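Local coordinates for YPM (Yersinia pseudotuberculosis, PDB 1PM4), which acts as a bacterial superantigen, a mitogen that probably stimulates T cells broadly by engaging their receptors together with MHC class II molecules, at residues D46-L52 against I85-N91; N42-M47 against E94-Y98; N5-G11 against Y98-V104. All coordinates share one frame; numbering follows the deposited sequence.

In the fold
All three contacts belong to a jelly roll made of two four-stranded antiparallel sheets packed face to face. Contact 1 is the most buried: it pairs the two central strands of one sheet, and its Leu49 and Trp86 pack on Leu100, which contact 3 supplies from the other sheet. Contact 3 is only partly buried, because it zips the outermost strand 6-13 onto strand 96-103, with an apolar inner face and a largely polar outer one. Contact 2, about 16 Å from the centre of the chain, bridges the sheets at one end through side chains and water. It shares Met47 with contact 1 and Tyr98 with contact 3.

Contact 1: residues D46-L52 against I85-N91; sequences DMTLILL and IWKIKNN
Leu51 lays its CD1 methyl over one face of the Trp86 indole, 4.0 Å from the centroid of the six-membered ring, where strands 47-54 and 84-90 run antiparallel at the middle of one sheet of the jelly roll. With chi1 at 175° CG lies opposite the main-chain nitrogen, and chi2 of 56° then turns CD1 to the ring. Leu49 follows on the same side of the sheet, its CD1 4.0 Å from Trp86 CB. Leu100 and Ala102 of the opposite sheet also touch Trp86, closing this layer into the core.

On the other side, Leu52 CD1 rests against Ile85 CG2. Lys87 starts beside Ile50 but runs out fully extended to a salt bridge with Glu75 of the second subunit. Between the two layers the backbone pairs are regular, each of Thr48, Ile50 and Leu52 exchanging two hydrogen bonds with Lys89, Lys87 and Ile85 in turn; Leu52 N to Ile85 O is 2.7 Å and almost straight.

At the end of the pairing Asn91 takes over with both backbone and side chain. Asn91 N bonds Asp46 O at 2.8 Å, while ND2 is a double donor that fixes the amide's rotation. One N-H of Asn91 ND2 meets Asp46 OD1 at 3.0 Å from above the carboxylate plane; the other N-H of that ND2 reaches Thr48 OG1, also at 3.0 Å, at an N-H...O angle of 176°.

Contact 2: residues N42-M47 against E94-Y98; sequences NVNADM and ETSNY
Asn42 reaches across to Ser96 and Glu94 from a type I beta turn, Asn42 to Ala45, in the loop that crosses between the two sheets of the jelly roll. Among the direct hydrogen bonds, Asn42 ND2 gives one N-H to Ser96 OG at 3.1 Å, with the oxygen in the amide plane. A second, weak bond runs from Asn42 ND2 to Glu94 OE2 at 3.4 Å, the carboxylate being turned 71° from the amide.

Bonds within each segment hold these groups in place. Asn42 OD1 accepts from Asn44 N at 2.9 Å, an Asx turn that steadies the amide, while Ser96 OG donates its proton to Glu94 O, consistent with its accepting from Asn42.

Water adds a further layer. One molecule donates to both Asn42 OD1 and Glu94 OE1, another joins Asn44 ND2 to Glu94 OE2, and a third links Asp46 N to Ser96 OG.

The packing falls to Met47, which also touches Ser40 and Ile13 and sets its SD 4.3 Å from Tyr98 CB. Extended beyond CG (chi2 -179°), Met47 carries its terminal methyl to strand 96-103, where CE lies 3.5 Å from Ser96 CB and equally close to Asn97 O.

Contact 3: residues N5-G11 against Y98-V104; sequences NIATYTG and YSLDATV
Tyr98 turns its ring under Gly11 because chi1 of 73° places CG between the backbone N and the carbonyl carbon. The ring then lies flat against the facing strand: Gly11 N sits 3.7 Å above the ring plane, over its centre, and Gly11 CA makes a CH-pi contact at 3.9 Å from the centroid. Beyond the ring, a water joins Tyr98 OH to Thr10 O.

Thr8 and Asp101 meet through a different pair of rotamers. Thr8 OG1 (chi1 -63°) and Asp101 CG (chi1 -60°) both stand anti to their own carbonyl carbons, and the two side chains project side by side. Thr8 OG1 donates to Asp101 OD1 at 2.7 Å, arriving from above the carboxylate plane. This polar pair shares its side of the sheet with Ile6, whose CD1 packs 3.6 Å from Thr103 OG1, a hydroxyl hydrogen-bonded to Tyr35 N.

At the end of the pairing Val104 sets CG1 against Ala7 CB at 3.8 Å and Tyr9 OH at 3.6 Å, both on the reverse side, while CG2 meets the Asn5 amide. The edge of the Tyr9 ring comes near Leu100 O, and its hydroxyl bonds Asp112.

Paired main-chain bonds join Ala7 to Ala102, Tyr9 to Leu100 and Gly11 to Tyr98, with Tyr9 O accepting from Leu100 N at 2.7 Å. They attach the outermost strand 6-13 of this jelly-roll sheet to strand 96-103, which is bonded along its other side to strand 32-39; Tyr98, Leu100 and Ala102 face inward onto Ile88 and Trp86 of strand 84-90, and Tyr9 onto Ile21 of strand 18-23.

Contact 1: residues D46-L52 against I85-N91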
loop_
_atom_site.group_PDB
_atom_site.type_symbol
_atom_site.label_atom_id
_atom_site.label_comp_id
_atom_site.label_asym_id
_atom_site.label_seq_id
_atom_site.Cartn_x
_atom_site.Cartn_y
_atom_site.Cartn_z
ATOM N N ASP A 46 -9.022 -16.193 13.529
ATOM C CA ASP A 46 -8.102 -15.082 13.515
ATOM C C ASP A 46 -7.113 -15.288 12.361
ATOM O O ASP A 46 -6.217 -16.176 12.469
ATOM C CB ASP A 46 -7.354 -15.055 14.810
ATOM C CG ASP A 46 -6.425 -13.882 14.920
ATOM O OD1 ASP A 46 -6.202 -13.117 13.958
ATOM O OD2 ASP A 46 -5.863 -13.696 16.039
ATOM N N MET A 47 -7.370 -14.638 11.202
ATOM C CA MET A 47 -6.594 -14.845 9.963
ATOM C C MET A 47 -6.331 -13.519 9.254
ATOM O O MET A 47 -7.033 -12.499 9.446
ATOM C CB MET A 47 -7.371 -15.752 8.986
ATOM C CG MET A 47 -7.697 -17.070 9.606
ATOM S SD MET A 47 -8.595 -18.055 8.297
ATOM C CE MET A 47 -9.191 -19.345 9.308
ATOM N N THR A 48 -5.248 -13.517 8.500
ATOM C CA THR A 48 -4.874 -12.396 7.689
ATOM C C THR A 48 -4.808 -12.771 6.254
ATOM O O THR A 48 -4.339 -13.834 5.924
ATOM C CB THR A 48 -3.491 -11.841 8.222
ATOM O OG1 THR A 48 -3.640 -11.409 9.592
ATOM C CG2 THR A 48 -3.040 -10.606 7.433
ATOM N N LEU A 49 -5.319 -11.888 5.417
ATOM C CA LEU A 49 -5.237 -12.041 3.971
ATOM C C LEU A 49 -4.269 -11.002 3.402
ATOM O O LEU A 49 -4.442 -9.790 3.616
ATOM C CB LEU A 49 -6.604 -11.768 3.390
ATOM C CG LEU A 49 -6.711 -11.863 1.878
ATOM C CD1 LEU A 49 -6.445 -13.267 1.326
ATOM C CD2 LEU A 49 -8.105 -11.411 1.353
ATOM N N ILE A 50 -3.311 -11.485 2.640
ATOM C CA ILE A 50 -2.299 -10.628 2.049
ATOM C C ILE A 50 -2.339 -10.818 0.541
ATOM O O ILE A 50 -2.343 -11.940 0.048
ATOM C CB ILE A 50 -0.913 -10.977 2.571
ATOM C CG1 ILE A 50 -0.886 -10.942 4.082
ATOM C CG2 ILE A 50 0.113 -10.001 1.995
ATOM C CD1 ILE A 50 0.379 -11.606 4.668
ATOM N N LEU A 51 -2.452 -9.712 -0.200
ATOM C CA LEU A 51 -2.318 -9.682 -1.641
ATOM C C LEU A 51 -0.876 -9.437 -2.035
ATOM O O LEU A 51 -0.252 -8.425 -1.632
ATOM C CB LEU A 51 -3.259 -8.597 -2.235
ATOM C CG LEU A 51 -3.100 -8.384 -3.766
ATOM C CD1 LEU A 51 -3.291 -9.675 -4.658
ATOM C CD2 LEU A 51 -3.983 -7.288 -4.221
ATOM N N LEU A 52 -0.307 -10.409 -2.757
ATOM C CA LEU A 52 1.014 -10.255 -3.317
ATOM C C LEU A 52 0.950 -10.126 -4.833
ATOM O O LEU A 52 0.107 -10.777 -5.497
ATOM C CB LEU A 52 1.851 -11.421 -2.929
ATOM C CG LEU A 52 1.842 -11.820 -1.434
ATOM C CD1 LEU A 52 2.241 -13.261 -1.407
ATOM C CD2 LEU A 52 2.785 -11.007 -0.754
ATOM N N ILE A 85 -1.038 -13.399 -5.969
ATOM C CA ILE A 85 -1.291 -14.406 -4.937
ATOM C C ILE A 85 -2.023 -13.817 -3.763
ATOM O O ILE A 85 -1.697 -12.716 -3.228
ATOM C CB ILE A 85 0.018 -15.002 -4.475
ATOM C CG1 ILE A 85 0.545 -15.923 -5.554
ATOM C CG2 ILE A 85 -0.101 -15.814 -3.105
ATOM C CD1 ILE A 85 1.975 -16.291 -5.232
ATOM N N TRP A 86 -3.040 -14.550 -3.345
ATOM C CA TRP A 86 -3.699 -14.354 -2.086
ATOM C C TRP A 86 -3.042 -15.287 -1.045
ATOM O O TRP A 86 -3.104 -16.495 -1.193
ATOM C CB TRP A 86 -5.161 -14.767 -2.210
ATOM C CG TRP A 86 -5.873 -14.025 -3.294
ATOM C CD1 TRP A 86 -6.401 -14.604 -4.416
ATOM C CD2 TRP A 86 -6.299 -12.653 -3.302
ATOM N NE1 TRP A 86 -6.980 -13.646 -5.197
ATOM C CE2 TRP A 86 -6.985 -12.447 -4.552
ATOM C CE3 TRP A 86 -6.108 -11.567 -2.481
ATOM C CZ2 TRP A 86 -7.478 -11.249 -4.933
ATOM C CZ3 TRP A 86 -6.595 -10.308 -2.899
ATOM C CH2 TRP A 86 -7.308 -10.177 -4.114
ATOM N N LYS A 87 -2.396 -14.716 -0.041
ATOM C CA LYS A 87 -1.859 -15.508 1.041
ATOM C C LYS A 87 -2.748 -15.414 2.275
ATOM O O LYS A 87 -3.031 -14.316 2.748
ATOM C CB LYS A 87 -0.471 -14.980 1.396
ATOM C CG LYS A 87 0.163 -15.632 2.551
ATOM C CD LYS A 87 1.664 -15.299 2.670
ATOM C CE LYS A 87 2.266 -15.978 3.802
ATOM N NZ LYS A 87 3.718 -15.517 4.144
ATOM N N ILE A 88 -3.177 -16.548 2.747
ATOM C CA ILE A 88 -4.014 -16.712 3.925
ATOM C C ILE A 88 -3.106 -17.198 5.028
ATOM O O ILE A 88 -2.533 -18.309 4.935
ATOM C CB ILE A 88 -5.143 -17.785 3.706
ATOM C CG1 ILE A 88 -6.058 -17.343 2.530
ATOM C CG2 ILE A 88 -5.978 -17.947 4.944
ATOM C CD1 ILE A 88 -6.907 -18.454 1.918
ATOM N N LYS A 89 -3.036 -16.419 6.101
ATOM C CA LYS A 89 -2.272 -16.783 7.260
ATOM C C LYS A 89 -3.231 -17.061 8.412
ATOM O O LYS A 89 -4.040 -16.206 8.732
ATOM C CB LYS A 89 -1.257 -15.715 7.642
ATOM C CG LYS A 89 -0.454 -16.036 8.934
ATOM C CD LYS A 89 0.309 -17.415 9.026
ATOM C CE LYS A 89 1.001 -17.679 10.380
ATOM N NZ LYS A 89 2.185 -18.690 10.430
ATOM N N ASN A 90 -3.123 -18.250 9.013
ATOM C CA ASN A 90 -3.860 -18.537 10.228
ATOM C C ASN A 90 -3.078 -18.073 11.446
ATOM O O ASN A 90 -2.003 -18.606 11.733
ATOM C CB ASN A 90 -4.216 -20.018 10.295
ATOM C CG ASN A 90 -5.108 -20.319 11.462
ATOM O OD1 ASN A 90 -5.537 -19.385 12.165
ATOM N ND2 ASN A 90 -5.418 -21.575 11.673
ATOM N N ASN A 91 -3.522 -16.991 12.073
ATOM C CA ASN A 91 -2.816 -16.432 13.240
ATOM C C ASN A 91 -3.083 -17.229 14.510
ATOM O O ASN A 91 -2.352 -17.113 15.528
ATOM C CB ASN A 91 -3.305 -15.006 13.413
ATOM C CG ASN A 91 -3.029 -14.138 12.242
ATOM O OD1 ASN A 91 -1.910 -14.165 11.683
ATOM N ND2 ASN A 91 -4.014 -13.346 11.848
HETATM O O HOH W 1 -8.318 -18.935 12.729
HETATM O O HOH W 2 -0.702 -12.052 10.415
#

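Contact 2: residues N42-M47 against E94-Y98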
loop_
_atom_site.group_PDB
_atom_site.type_symbol
_atom_site.label_atom_id
_atom_site.label_comp_id
_atom_site.label_asym_id
_atom_site.label_seq_id
_atom_site.Cartn_x
_atom_site.Cartn_y
_atom_site.Cartn_z
ATOM N N ASN A 42 -15.622 -20.778 11.475
ATOM C CA ASN A 42 -15.141 -20.644 12.827
ATOM C C ASN A 42 -15.369 -19.226 13.254
ATOM O O ASN A 42 -14.694 -18.355 12.820
ATOM C CB ASN A 42 -13.711 -21.043 12.937
ATOM C CG ASN A 42 -13.104 -20.833 14.310
ATOM O OD1 ASN A 42 -13.787 -20.511 15.301
ATOM N ND2 ASN A 42 -11.788 -21.030 14.384
ATOM N N VAL A 43 -16.301 -19.004 14.167
ATOM C CA VAL A 43 -16.669 -17.617 14.506
ATOM C C VAL A 43 -15.477 -16.945 15.197
ATOM O O VAL A 43 -15.369 -15.719 15.237
ATOM C CB VAL A 43 -17.925 -17.605 15.458
ATOM C CG1 VAL A 43 -18.282 -16.221 15.838
ATOM C CG2 VAL A 43 -19.102 -18.242 14.722
ATOM N N ASN A 44 -14.594 -17.758 15.752
ATOM C CA ASN A 44 -13.449 -17.243 16.474
ATOM C C ASN A 44 -12.183 -17.126 15.614
ATOM O O ASN A 44 -11.100 -16.889 16.126
ATOM C CB ASN A 44 -13.128 -18.133 17.656
ATOM C CG ASN A 44 -14.261 -18.225 18.702
ATOM O OD1 ASN A 44 -15.121 -17.355 18.788
ATOM N ND2 ASN A 44 -14.233 -19.283 19.479
ATOM N N ALA A 45 -12.318 -17.295 14.331
ATOM C CA ALA A 45 -11.148 -17.345 13.481
ATOM C C ALA A 45 -10.352 -16.060 13.547
ATOM O O ALA A 45 -10.935 -14.936 13.626
ATOM C CB ALA A 45 -11.602 -17.622 12.071
ATOM N N ASP A 46 -9.022 -16.193 13.529
ATOM C CA ASP A 46 -8.102 -15.082 13.515
ATOM C C ASP A 46 -7.113 -15.288 12.361
ATOM O O ASP A 46 -6.217 -16.176 12.469
ATOM C CB ASP A 46 -7.354 -15.055 14.810
ATOM C CG ASP A 46 -6.425 -13.882 14.920
ATOM O OD1 ASP A 46 -6.202 -13.117 13.958
ATOM O OD2 ASP A 46 -5.863 -13.696 16.039
ATOM N N MET A 47 -7.370 -14.638 11.202
ATOM C CA MET A 47 -6.594 -14.845 9.963
ATOM C C MET A 47 -6.331 -13.519 9.254
ATOM O O MET A 47 -7.033 -12.499 9.446
ATOM C CB MET A 47 -7.371 -15.752 8.986
ATOM C CG MET A 47 -7.697 -17.070 9.606
ATOM S SD MET A 47 -8.595 -18.055 8.297
ATOM C CE MET A 47 -9.191 -19.345 9.308
ATOM N N GLU A 94 -5.709 -22.716 16.334
ATOM C CA GLU A 94 -6.893 -23.501 16.026
ATOM C C GLU A 94 -7.053 -23.780 14.555
ATOM O O GLU A 94 -7.171 -22.863 13.729
ATOM C CB GLU A 94 -8.150 -22.811 16.568
ATOM C CG GLU A 94 -9.429 -23.612 16.412
ATOM C CD GLU A 94 -10.615 -23.046 17.236
ATOM O OE1 GLU A 94 -11.524 -23.805 17.490
ATOM O OE2 GLU A 94 -10.675 -21.844 17.519
ATOM N N THR A 95 -7.082 -25.064 14.212
ATOM C CA THR A 95 -7.344 -25.484 12.854
ATOM C C THR A 95 -8.749 -25.082 12.513
ATOM O O THR A 95 -9.675 -25.310 13.325
ATOM C CB THR A 95 -7.181 -27.003 12.744
ATOM O OG1 THR A 95 -5.773 -27.304 12.934
ATOM C CG2 THR A 95 -7.565 -27.470 11.353
ATOM N N SER A 96 -8.875 -24.388 11.395
ATOM C CA SER A 96 -10.097 -23.687 11.034
ATOM C C SER A 96 -10.524 -23.869 9.582
ATOM O O SER A 96 -9.684 -23.926 8.699
ATOM C CB SER A 96 -9.893 -22.189 11.230
ATOM O OG SER A 96 -9.436 -21.847 12.541
ATOM N N ASN A 97 -11.840 -23.878 9.337
ATOM C CA ASN A 97 -12.348 -23.713 7.972
ATOM C C ASN A 97 -11.889 -22.364 7.433
ATOM O O ASN A 97 -11.752 -21.389 8.193
ATOM C CB ASN A 97 -13.893 -23.709 8.020
ATOM C CG ASN A 97 -14.541 -23.092 6.783
ATOM O OD1 ASN A 97 -14.845 -21.857 6.707
ATOM N ND2 ASN A 97 -14.773 -23.972 5.758
ATOM N N TYR A 98 -11.682 -22.288 6.129
ATOM C CA TYR A 98 -11.676 -20.981 5.457
ATOM C C TYR A 98 -12.506 -21.002 4.181
ATOM O O TYR A 98 -12.756 -22.071 3.597
ATOM C CB TYR A 98 -10.243 -20.537 5.143
ATOM C CG TYR A 98 -9.596 -21.309 3.984
ATOM C CD1 TYR A 98 -9.700 -20.890 2.681
ATOM C CD2 TYR A 98 -8.799 -22.427 4.238
ATOM C CE1 TYR A 98 -9.178 -21.626 1.660
ATOM C CE2 TYR A 98 -8.190 -23.110 3.234
ATOM C CZ TYR A 98 -8.356 -22.685 1.913
ATOM O OH TYR A 98 -7.775 -23.418 0.853
HETATM O O HOH W 3 -14.037 -22.124 17.453
HETATM O O HOH W 4 -9.515 -19.506 16.415
HETATM O O HOH W 5 -11.981 -20.981 19.882
HETATM O O HOH W 1 -8.318 -18.935 12.729
#

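Contact 3: residues N5-G11 against Y98-V104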
loop_
_atom_site.group_PDB
_atom_site.type_symbol
_atom_site.label_atom_id
_atom_site.label_comp_id
_atom_site.label_asym_id
_atom_site.label_seq_id
_atom_site.Cartn_x
_atom_site.Cartn_y
_atom_site.Cartn_z
ATOM N N ASN A 5 -16.159 -11.817 -12.298
ATOM C CA ASN A 5 -16.166 -13.246 -12.042
ATOM C C ASN A 5 -15.490 -13.480 -10.678
ATOM O O ASN A 5 -14.299 -13.257 -10.581
ATOM C CB ASN A 5 -15.413 -13.959 -13.128
ATOM C CG ASN A 5 -15.585 -15.478 -13.083
ATOM O OD1 ASN A 5 -16.323 -16.015 -12.256
ATOM N ND2 ASN A 5 -14.895 -16.180 -13.986
ATOM N N ILE A 6 -16.277 -13.808 -9.667
ATOM C CA ILE A 6 -15.791 -14.064 -8.298
ATOM C C ILE A 6 -15.991 -15.552 -8.047
ATOM O O ILE A 6 -17.120 -16.086 -8.240
ATOM C CB ILE A 6 -16.596 -13.227 -7.217
ATOM C CG1 ILE A 6 -16.592 -11.719 -7.480
ATOM C CG2 ILE A 6 -16.104 -13.461 -5.790
ATOM C CD1 ILE A 6 -15.308 -11.137 -7.842
ATOM N N ALA A 7 -14.958 -16.257 -7.623
ATOM C CA ALA A 7 -15.069 -17.666 -7.234
ATOM C C ALA A 7 -14.969 -17.780 -5.750
ATOM O O ALA A 7 -14.449 -16.861 -5.114
ATOM C CB ALA A 7 -13.935 -18.460 -7.809
ATOM N N THR A 8 -15.295 -18.945 -5.203
ATOM C CA THR A 8 -15.050 -19.185 -3.780
ATOM C C THR A 8 -14.214 -20.426 -3.591
ATOM O O THR A 8 -14.586 -21.513 -4.047
ATOM C CB THR A 8 -16.393 -19.354 -3.012
ATOM O OG1 THR A 8 -17.156 -18.132 -3.105
ATOM C CG2 THR A 8 -16.133 -19.625 -1.510
ATOM N N TYR A 9 -13.056 -20.262 -2.961
ATOM C CA TYR A 9 -12.191 -21.347 -2.558
ATOM C C TYR A 9 -12.524 -21.706 -1.133
ATOM O O TYR A 9 -12.586 -20.808 -0.276
ATOM C CB TYR A 9 -10.740 -20.919 -2.634
ATOM C CG TYR A 9 -10.278 -20.563 -4.066
ATOM C CD1 TYR A 9 -9.729 -21.512 -4.886
ATOM C CD2 TYR A 9 -10.422 -19.291 -4.551
ATOM C CE1 TYR A 9 -9.333 -21.175 -6.152
ATOM C CE2 TYR A 9 -10.034 -18.924 -5.802
ATOM C CZ TYR A 9 -9.515 -19.886 -6.625
ATOM O OH TYR A 9 -9.100 -19.602 -7.922
ATOM N N THR A 10 -12.665 -22.999 -0.869
ATOM C CA THR A 10 -13.000 -23.439 0.478
ATOM C C THR A 10 -11.955 -24.458 0.901
ATOM O O THR A 10 -11.399 -25.232 0.061
ATOM C CB THR A 10 -14.473 -23.972 0.504
ATOM O OG1 THR A 10 -15.442 -22.916 0.205
ATOM C CG2 THR A 10 -14.868 -24.447 1.879
ATOM N N GLY A 11 -11.623 -24.485 2.179
ATOM C CA GLY A 11 -10.730 -25.490 2.697
ATOM C C GLY A 11 -10.630 -25.413 4.204
ATOM O O GLY A 11 -11.497 -24.835 4.875
ATOM N N TYR A 98 -11.682 -22.288 6.129
ATOM C CA TYR A 98 -11.676 -20.981 5.457
ATOM C C TYR A 98 -12.506 -21.002 4.181
ATOM O O TYR A 98 -12.756 -22.071 3.597
ATOM C CB TYR A 98 -10.243 -20.537 5.143
ATOM C CG TYR A 98 -9.596 -21.309 3.984
ATOM C CD1 TYR A 98 -9.700 -20.890 2.681
ATOM C CD2 TYR A 98 -8.799 -22.427 4.238
ATOM C CE1 TYR A 98 -9.178 -21.626 1.660
ATOM C CE2 TYR A 98 -8.190 -23.110 3.234
ATOM C CZ TYR A 98 -8.356 -22.685 1.913
ATOM O OH TYR A 98 -7.775 -23.418 0.853
ATOM N N SER A 99 -12.939 -19.838 3.763
ATOM C CA SER A 99 -13.455 -19.638 2.427
ATOM C C SER A 99 -12.930 -18.303 1.934
ATOM O O SER A 99 -12.895 -17.310 2.665
ATOM C CB SER A 99 -15.003 -19.749 2.340
ATOM O OG SER A 99 -15.679 -18.714 3.045
ATOM N N LEU A 100 -12.474 -18.272 0.696
ATOM C CA LEU A 100 -11.947 -17.039 0.104
ATOM C C LEU A 100 -12.821 -16.777 -1.145
ATOM O O LEU A 100 -12.775 -17.560 -2.089
ATOM C CB LEU A 100 -10.525 -17.277 -0.331
ATOM C CG LEU A 100 -9.858 -16.029 -0.894
ATOM C CD1 LEU A 100 -9.624 -14.982 0.151
ATOM C CD2 LEU A 100 -8.568 -16.335 -1.637
ATOM N N ASP A 101 -13.538 -15.689 -1.142
ATOM C CA ASP A 101 -14.188 -15.197 -2.329
ATOM C C ASP A 101 -13.200 -14.302 -3.037
ATOM O O ASP A 101 -12.635 -13.387 -2.418
ATOM C CB ASP A 101 -15.385 -14.377 -1.985
ATOM C CG ASP A 101 -16.433 -15.105 -1.229
ATOM O OD1 ASP A 101 -16.502 -16.349 -1.186
ATOM O OD2 ASP A 101 -17.233 -14.426 -0.546
ATOM N N ALA A 102 -12.901 -14.592 -4.289
ATOM C CA ALA A 102 -11.921 -13.765 -5.067
ATOM C C ALA A 102 -12.211 -13.652 -6.539
ATOM O O ALA A 102 -12.667 -14.600 -7.168
ATOM C CB ALA A 102 -10.569 -14.400 -4.942
ATOM N N THR A 103 -11.869 -12.511 -7.089
ATOM C CA THR A 103 -11.861 -12.309 -8.527
ATOM C C THR A 103 -11.035 -13.377 -9.193
ATOM O O THR A 103 -9.951 -13.638 -8.758
ATOM C CB THR A 103 -11.196 -10.969 -8.855
ATOM O OG1 THR A 103 -11.913 -9.933 -8.246
ATOM C CG2 THR A 103 -11.355 -10.690 -10.365
ATOM N N VAL A 104 -11.597 -14.057 -10.177
ATOM C CA VAL A 104 -10.797 -14.939 -10.997
ATOM C C VAL A 104 -10.907 -14.549 -12.453
ATOM O O VAL A 104 -11.874 -13.951 -12.888
ATOM C CB VAL A 104 -11.154 -16.405 -10.839
ATOM C CG1 VAL A 104 -10.891 -16.847 -9.412
ATOM C CG2 VAL A 104 -12.580 -16.672 -11.183
HETATM O O HOH W 6 -12.987 -11.514 -13.133
HETATM O O HOH W 7 -9.255 -23.917 -1.406
#